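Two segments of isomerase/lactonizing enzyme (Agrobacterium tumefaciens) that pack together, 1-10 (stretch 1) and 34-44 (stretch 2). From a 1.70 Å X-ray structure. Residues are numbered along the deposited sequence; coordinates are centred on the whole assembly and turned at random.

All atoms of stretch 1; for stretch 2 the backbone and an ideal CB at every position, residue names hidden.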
HETATM    1  N   MSE A   1     -24.981   6.880  18.197  1.00 22.21           N
HETATM    2  CA  MSE A   1     -23.759   6.308  17.554  1.00 22.95           C
HETATM    3  C   MSE A   1     -24.130   5.202  16.574  1.00 21.84           C
HETATM    4  O   MSE A   1     -23.258   4.545  16.001  1.00 18.11           O
HETATM    5  CB  MSE A   1     -22.809   5.750  18.619  1.00 28.69           C
HETATM    6  CG  MSE A   1     -23.331   4.541  19.388  1.00 34.07           C
HETATM    7 SE   MSE A   1     -24.936   4.880  20.427  1.00 38.77          SE
HETATM    8  CE  MSE A   1     -25.818   3.185  20.193  1.00 39.44           C
ATOM      9  N   ILE A   2     -25.430   5.002  16.387  1.00 19.61           N
ATOM     10  CA  ILE A   2     -25.933   3.975  15.483  1.00 18.98           C
ATOM     11  C   ILE A   2     -25.814   4.398  14.020  1.00 17.98           C
ATOM     12  O   ILE A   2     -26.117   5.537  13.663  1.00 18.41           O
ATOM     13  CB  ILE A   2     -27.414   3.652  15.788  1.00 19.56           C
ATOM     14  CG1 ILE A   2     -27.542   3.095  17.207  1.00 19.82           C
ATOM     15  CG2 ILE A   2     -27.953   2.648  14.778  1.00 19.13           C
ATOM     16  CD1 ILE A   2     -26.801   1.781  17.425  1.00 19.81           C
ATOM     17  N   ILE A   3     -25.369   3.471  13.179  1.00 17.74           N
ATOM     18  CA  ILE A   3     -25.214   3.730  11.749  1.00 16.39           C
ATOM     19  C   ILE A   3     -26.581   3.784  11.069  1.00 18.25           C
ATOM     20  O   ILE A   3     -27.395   2.864  11.213  1.00 17.69           O
ATOM     21  CB  ILE A   3     -24.372   2.621  11.081  1.00 16.98           C
ATOM     22  CG1 ILE A   3     -22.956   2.631  11.666  1.00 16.13           C
ATOM     23  CG2 ILE A   3     -24.343   2.816   9.564  1.00 14.58           C
ATOM     24  CD1 ILE A   3     -22.076   1.487  11.190  1.00 16.70           C
ATOM     25  N   THR A   4     -26.833   4.856  10.324  1.00 17.96           N
ATOM     26  CA  THR A   4     -28.107   5.012   9.637  1.00 19.69           C
ATOM     27  C   THR A   4     -27.993   4.957   8.120  1.00 18.97           C
ATOM     28  O   THR A   4     -28.968   4.642   7.437  1.00 17.74           O
ATOM     29  CB  THR A   4     -28.795   6.344  10.019  1.00 20.75           C
ATOM     30  OG1 THR A   4     -27.917   7.441   9.730  1.00 20.66           O
ATOM     31  CG2 THR A   4     -29.148   6.355  11.498  1.00 22.76           C
ATOM     32  N   ASP A   5     -26.809   5.253   7.588  1.00 18.98           N
ATOM     33  CA  ASP A   5     -26.619   5.244   6.138  1.00 20.30           C
ATOM     34  C   ASP A   5     -25.230   4.798   5.690  1.00 19.71           C
ATOM     35  O   ASP A   5     -24.236   5.037   6.375  1.00 17.84           O
ATOM     36  CB  ASP A   5     -26.855   6.647   5.570  1.00 24.32           C
ATOM     37  CG  ASP A   5     -28.223   7.197   5.908  1.00 28.38           C
ATOM     38  OD1 ASP A   5     -29.205   6.803   5.244  1.00 32.26           O
ATOM     39  OD2 ASP A   5     -28.313   8.024   6.842  1.00 30.68           O
ATOM     40  N   VAL A   6     -25.186   4.150   4.531  1.00 18.63           N
ATOM     41  CA  VAL A   6     -23.941   3.712   3.902  1.00 19.20           C
ATOM     42  C   VAL A   6     -24.124   4.166   2.458  1.00 18.60           C
ATOM     43  O   VAL A   6     -25.006   3.674   1.754  1.00 19.00           O
ATOM     44  CB  VAL A   6     -23.765   2.182   3.936  1.00 20.16           C
ATOM     45  CG1 VAL A   6     -22.472   1.798   3.222  1.00 22.22           C
ATOM     46  CG2 VAL A   6     -23.728   1.696   5.374  1.00 20.98           C
ATOM     47  N   GLU A   7     -23.305   5.115   2.020  1.00 17.63           N
ATOM     48  CA  GLU A   7     -23.438   5.646   0.670  1.00 18.81           C
ATOM     49  C   GLU A   7     -22.143   5.638  -0.128  1.00 17.25           C
ATOM     50  O   GLU A   7     -21.054   5.769   0.426  1.00 17.75           O
ATOM     51  CB  GLU A   7     -23.971   7.078   0.741  1.00 20.59           C
ATOM     52  CG  GLU A   7     -25.090   7.257   1.758  1.00 25.54           C
ATOM     53  CD  GLU A   7     -25.468   8.712   1.969  1.00 27.01           C
ATOM     54  OE1 GLU A   7     -24.556   9.568   2.006  1.00 27.71           O
ATOM     55  OE2 GLU A   7     -26.677   8.997   2.113  1.00 27.32           O
ATOM     56  N   VAL A   8     -22.280   5.490  -1.440  1.00 16.89           N
ATOM     57  CA  VAL A   8     -21.138   5.486  -2.338  1.00 15.92           C
ATOM     58  C   VAL A   8     -21.324   6.588  -3.368  1.00 16.72           C
ATOM     59  O   VAL A   8     -22.378   6.694  -3.994  1.00 16.73           O
ATOM     60  CB  VAL A   8     -20.999   4.138  -3.079  1.00 16.56           C
ATOM     61  CG1 VAL A   8     -19.865   4.218  -4.101  1.00 17.14           C
ATOM     62  CG2 VAL A   8     -20.726   3.023  -2.076  1.00 16.01           C
ATOM     63  N   ARG A   9     -20.298   7.415  -3.525  1.00 15.20           N
ATOM     64  CA  ARG A   9     -20.327   8.504  -4.490  1.00 15.87           C
ATOM     65  C   ARG A   9     -19.168   8.308  -5.450  1.00 15.48           C
ATOM     66  O   ARG A   9     -18.004   8.310  -5.042  1.00 16.60           O
ATOM     67  CB  ARG A   9     -20.195   9.856  -3.779  1.00 18.16           C
ATOM     68  CG  ARG A   9     -21.380  10.207  -2.891  1.00 18.17           C
ATOM     69  CD  ARG A   9     -21.158  11.522  -2.161  1.00 22.48           C
ATOM     70  NE  ARG A   9     -22.371  11.980  -1.487  1.00 25.25           N
ATOM     71  CZ  ARG A   9     -22.954  11.350  -0.470  1.00 27.53           C
ATOM     72  NH1 ARG A   9     -22.436  10.226   0.007  1.00 27.30           N
ATOM     73  NH2 ARG A   9     -24.062  11.844   0.067  1.00 28.08           N
ATOM     74  N   VAL A  10     -19.492   8.115  -6.723  1.00 15.70           N
ATOM     75  CA  VAL A  10     -18.473   7.926  -7.741  1.00 15.43           C
ATOM     76  C   VAL A  10     -18.265   9.251  -8.460  1.00 15.63           C
ATOM     77  O   VAL A  10     -19.227   9.924  -8.838  1.00 15.89           O
ATOM     78  CB  VAL A  10     -18.895   6.845  -8.761  1.00 15.56           C
ATOM     79  CG1 VAL A  10     -17.771   6.597  -9.759  1.00 18.15           C
ATOM     80  CG2 VAL A  10     -19.242   5.555  -8.029  1.00 16.38           C
ATOM     81  N   UNK A  34     -12.519   7.109 -12.945  1.00 17.28           N
ATOM     82  CA  UNK A  34     -13.589   7.032 -11.961  1.00 18.48           C
ATOM     83  C   UNK A  34     -13.057   6.565 -10.611  1.00 17.91           C
ATOM     84  O   UNK A  34     -12.363   5.550 -10.518  1.00 17.41           O
ATOM     85  CB  UNK A  34     -14.694   6.092 -12.448  1.00 18.48           C
ATOM     86  N   UNK A  35     -13.384   7.319  -9.568  1.00 16.41           N
ATOM     87  CA  UNK A  35     -12.965   7.000  -8.210  1.00 18.93           C
ATOM     88  C   UNK A  35     -14.222   6.951  -7.348  1.00 17.33           C
ATOM     89  O   UNK A  35     -15.176   7.675  -7.606  1.00 17.84           O
ATOM     90  CB  UNK A  35     -11.957   8.019  -7.675  1.00 18.93           C
ATOM     91  N   UNK A  36     -14.231   6.102  -6.330  1.00 16.50           N
ATOM     92  CA  UNK A  36     -15.403   6.014  -5.472  1.00 14.09           C
ATOM     93  C   UNK A  36     -15.089   6.394  -4.031  1.00 15.42           C
ATOM     94  O   UNK A  36     -13.996   6.130  -3.528  1.00 14.28           O
ATOM     95  CB  UNK A  36     -15.982   4.599  -5.521  1.00 14.09           C
ATOM     96  N   UNK A  37     -16.049   7.037  -3.378  1.00 14.35           N
ATOM     97  CA  UNK A  37     -15.889   7.416  -1.984  1.00 14.78           C
ATOM     98  C   UNK A  37     -17.028   6.775  -1.208  1.00 14.72           C
ATOM     99  O   UNK A  37     -18.200   6.945  -1.557  1.00 13.48           O
ATOM    100  CB  UNK A  37     -15.875   8.936  -1.808  1.00 14.78           C
ATOM    101  N   UNK A  38     -16.669   6.015  -0.179  1.00 12.91           N
ATOM    102  CA  UNK A  38     -17.648   5.354   0.670  1.00 14.36           C
ATOM    103  C   UNK A  38     -17.854   6.224   1.906  1.00 14.00           C
ATOM    104  O   UNK A  38     -16.883   6.661   2.530  1.00 14.20           O
ATOM    105  CB  UNK A  38     -17.198   3.942   1.050  1.00 14.36           C
ATOM    106  N   UNK A  39     -19.112   6.487   2.248  1.00 13.04           N
ATOM    107  CA  UNK A  39     -19.433   7.290   3.427  1.00 13.62           C
ATOM    108  C   UNK A  39     -20.359   6.520   4.367  1.00 14.89           C
ATOM    109  O   UNK A  39     -21.353   5.936   3.935  1.00 16.26           O
ATOM    110  CB  UNK A  39     -20.079   8.614   3.014  1.00 13.62           C
ATOM    111  N   UNK A  40     -20.014   6.510   5.650  1.00 14.13           N
ATOM    112  CA  UNK A  40     -20.827   5.856   6.669  1.00 14.50           C
ATOM    113  C   UNK A  40     -21.338   6.972   7.581  1.00 15.68           C
ATOM    114  O   UNK A  40     -20.550   7.777   8.080  1.00 15.71           O
ATOM    115  CB  UNK A  40     -20.037   4.799   7.444  1.00 14.50           C
ATOM    116  N   UNK A  41     -22.652   7.027   7.790  1.00 14.71           N
ATOM    117  CA  UNK A  41     -23.241   8.068   8.626  1.00 16.71           C
ATOM    118  C   UNK A  41     -24.033   7.498   9.797  1.00 15.68           C
ATOM    119  O   UNK A  41     -24.664   6.447   9.680  1.00 16.32           O
ATOM    120  CB  UNK A  41     -24.148   8.964   7.780  1.00 16.71           C
ATOM    121  N   UNK A  42     -23.999   8.203  10.925  1.00 17.91           N
ATOM    122  CA  UNK A  42     -24.718   7.778  12.121  1.00 19.16           C
ATOM    123  C   UNK A  42     -25.933   8.672  12.394  1.00 20.94           C
ATOM    124  O   UNK A  42     -26.133   9.685  11.723  1.00 19.90           O
ATOM    125  CB  UNK A  42     -23.779   7.786  13.329  1.00 19.16           C
ATOM    126  N   UNK A  43     -26.734   8.288  13.385  1.00 23.08           N
ATOM    127  CA  UNK A  43     -27.941   9.030  13.754  1.00 26.77           C
ATOM    128  C   UNK A  43     -27.715  10.524  13.961  1.00 27.30           C
ATOM    129  O   UNK A  43     -28.525  11.346  13.529  1.00 27.38           O
ATOM    130  CB  UNK A  43     -28.532   8.434  15.033  1.00 26.77           C
ATOM    131  N   UNK A  44     -26.620  10.869  14.628  1.00 27.62           N
ATOM    132  CA  UNK A  44     -26.311  12.267  14.915  1.00 29.60           C
ATOM    133  C   UNK A  44     -25.728  13.041  13.737  1.00 29.01           C
ATOM    134  O   UNK A  44     -25.356  14.207  13.877  1.00 29.32           O
ATOM    135  CB  UNK A  44     -25.331  12.335  16.088  1.00 29.60           C
TER

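Stretch 2 runs antiparallel to strand 3-10 of stretch 1, and from position 36 to position 41 its CB atoms fall alternately on the two faces of the shared sheet. Position 34 points sideways, its ideal CB 4.1 Å from Val 10 CG1; almost any side chain would fit. It is Glu 34, whose OE1 lies 3.7 Å from Val 10 CG1. Position 35 points away and is unconstrained by stretch 1; it is Gln 35.

Position 36 shares a face with Val 8 and Val 10, its ideal CB 4.2 Å from Val 8 CG1 and from Val 10 CG2. A small or branched apolar residue would suit. Ala 36 fills the place with its methyl alone.

Position 37 turns to the opposite face, beside Arg 9, where a long aliphatic or polar chain could lie along the arginine. It is Met 37, a selenomethionine, whose CE lies 3.9 Å from Arg 9 CD; its N donates to Arg 9 O (2.9 Å) and its O accepts from Arg 9 N (2.9 Å).

Position 38 returns to the valine face, with Val 6 and Val 8 within reach of a branched apolar chain. Leu 38 brings CD2 to 3.8 Å from Val 6 CG1 and 3.6 Å from Val 8 CG2, touching both.

At position 39 the ideal CB is 4.1 Å from Arg 9 NH1, so a small polar or acidic residue is plausible. Thr 39 places OG1 2.7 Å from the O of water 1, which in turn accepts from Arg 9 NH1 (3.0 Å) and donates to Met 37 O (2.8 Å).

Position 40 is on the face of Val 6 and Val 8, its ideal CB 5.2 Å from both Ile 3 CG2 and Val 6 CG2, so a medium apolar side chain such as valine, isoleucine or leucine would suit. Val 40 packs CG1 3.9 Å from Ile 3 CG2.

Position 41 lies on the face carrying the carboxylates of Asp 5 and Glu 7, which favour a long basic chain, lysine or arginine. In Arg 41, NH2 donates to Glu 7 OE1 (2.9 Å) and NH1 to Glu 7 OE2 (3.2 Å), while a weak bond joins NH1 to Asp 5 OD2 (3.3 Å). Its backbone O accepts from both Thr 4 N (2.8 Å) and Asp 5 N (3.2 Å), marking the beta bulge.

Position 42 points away overall, yet its ideal CB is 3.3 Å from Ile 2 O; a compact side chain is reasonable. Thr 42 turns OG1 to the side chain at position 44 rather than to stretch 1.

Position 43, sideways near the amino terminus, could use an acid. Glu 43 OE1 forms a salt bridge with Met 1 N (3.6 Å), and its N donates to Ile 2 O (2.8 Å). At position 44 the ideal CB has nothing of stretch 1 within 5.5 Å, so stretch 1 does not select a side chain; it is Asp 44, whose OD2 accepts from Thr 42 OG1 (2.5 Å).

Stretch 2, residues 34-44: EQAMLTVRTED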
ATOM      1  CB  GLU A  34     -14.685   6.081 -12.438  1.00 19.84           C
ATOM      2  CG  GLU A  34     -15.588   6.661 -13.512  1.00 22.72           C
ATOM      3  CD  GLU A  34     -16.711   5.714 -13.892  1.00 25.67           C
ATOM      4  OE1 GLU A  34     -17.137   4.921 -13.025  1.00 26.97           O
ATOM      5  OE2 GLU A  34     -17.178   5.770 -15.049  1.00 26.56           O
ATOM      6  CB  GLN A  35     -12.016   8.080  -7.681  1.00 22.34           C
ATOM      7  CG  GLN A  35     -11.575   7.875  -6.237  1.00 29.71           C
ATOM      8  CD  GLN A  35     -10.695   6.650  -6.054  1.00 32.91           C
ATOM      9  OE1 GLN A  35     -10.388   6.257  -4.930  1.00 35.78           O
ATOM     10  NE2 GLN A  35     -10.275   6.048  -7.161  1.00 36.40           N
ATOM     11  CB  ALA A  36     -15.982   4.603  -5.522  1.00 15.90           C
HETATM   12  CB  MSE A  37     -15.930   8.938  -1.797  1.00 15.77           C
HETATM   13  CG  MSE A  37     -15.821   9.366  -0.325  1.00 15.35           C
HETATM   14 SE   MSE A  37     -15.787  11.294   0.007  1.00 21.08          SE
HETATM   15  CE  MSE A  37     -17.623  11.697  -0.469  1.00 18.69           C
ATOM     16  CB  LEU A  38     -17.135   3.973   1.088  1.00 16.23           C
ATOM     17  CG  LEU A  38     -18.008   3.054   1.959  1.00 19.21           C
ATOM     18  CD1 LEU A  38     -18.182   3.634   3.343  1.00 23.89           C
ATOM     19  CD2 LEU A  38     -19.352   2.837   1.291  1.00 19.98           C
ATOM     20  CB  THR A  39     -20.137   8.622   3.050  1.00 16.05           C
ATOM     21  OG1 THR A  39     -19.223   9.481   2.352  1.00 16.35           O
ATOM     22  CG2 THR A  39     -20.631   9.335   4.302  1.00 17.82           C
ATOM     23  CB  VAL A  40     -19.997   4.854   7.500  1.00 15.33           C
ATOM     24  CG1 VAL A  40     -20.876   4.203   8.567  1.00 15.16           C
ATOM     25  CG2 VAL A  40     -19.400   3.790   6.585  1.00 14.43           C
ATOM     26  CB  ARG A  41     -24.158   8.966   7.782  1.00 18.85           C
ATOM     27  CG  ARG A  41     -24.785  10.123   8.554  1.00 20.89           C
ATOM     28  CD  ARG A  41     -25.751  10.936   7.688  1.00 24.90           C
ATOM     29  NE  ARG A  41     -25.114  11.420   6.466  1.00 28.04           N
ATOM     30  CZ  ARG A  41     -25.293  10.885   5.263  1.00 28.65           C
ATOM     31  NH1 ARG A  41     -26.099   9.843   5.108  1.00 31.02           N
ATOM     32  NH2 ARG A  41     -24.658  11.385   4.213  1.00 30.17           N
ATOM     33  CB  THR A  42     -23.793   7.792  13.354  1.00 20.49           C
ATOM     34  OG1 THR A  42     -23.159   9.072  13.463  1.00 23.08           O
ATOM     35  CG2 THR A  42     -22.721   6.717  13.226  1.00 21.05           C
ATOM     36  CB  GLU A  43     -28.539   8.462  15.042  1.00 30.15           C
ATOM     37  CG  GLU A  43     -28.840   6.980  15.010  1.00 36.78           C
ATOM     38  CD  GLU A  43     -29.240   6.447  16.376  1.00 41.35           C
ATOM     39  OE1 GLU A  43     -28.432   6.570  17.330  1.00 40.01           O
ATOM     40  OE2 GLU A  43     -30.362   5.905  16.489  1.00 43.11           O
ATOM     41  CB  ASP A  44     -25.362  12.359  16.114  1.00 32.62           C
ATOM     42  CG  ASP A  44     -24.016  11.718  15.845  1.00 35.63           C
ATOM     43  OD1 ASP A  44     -23.153  11.757  16.745  1.00 38.19           O
ATOM     44  OD2 ASP A  44     -23.818  11.178  14.738  1.00 36.41           O
TER
HETATM   45  O   HOH W   1     -19.734   8.956  -0.266  1.00 17.84           O
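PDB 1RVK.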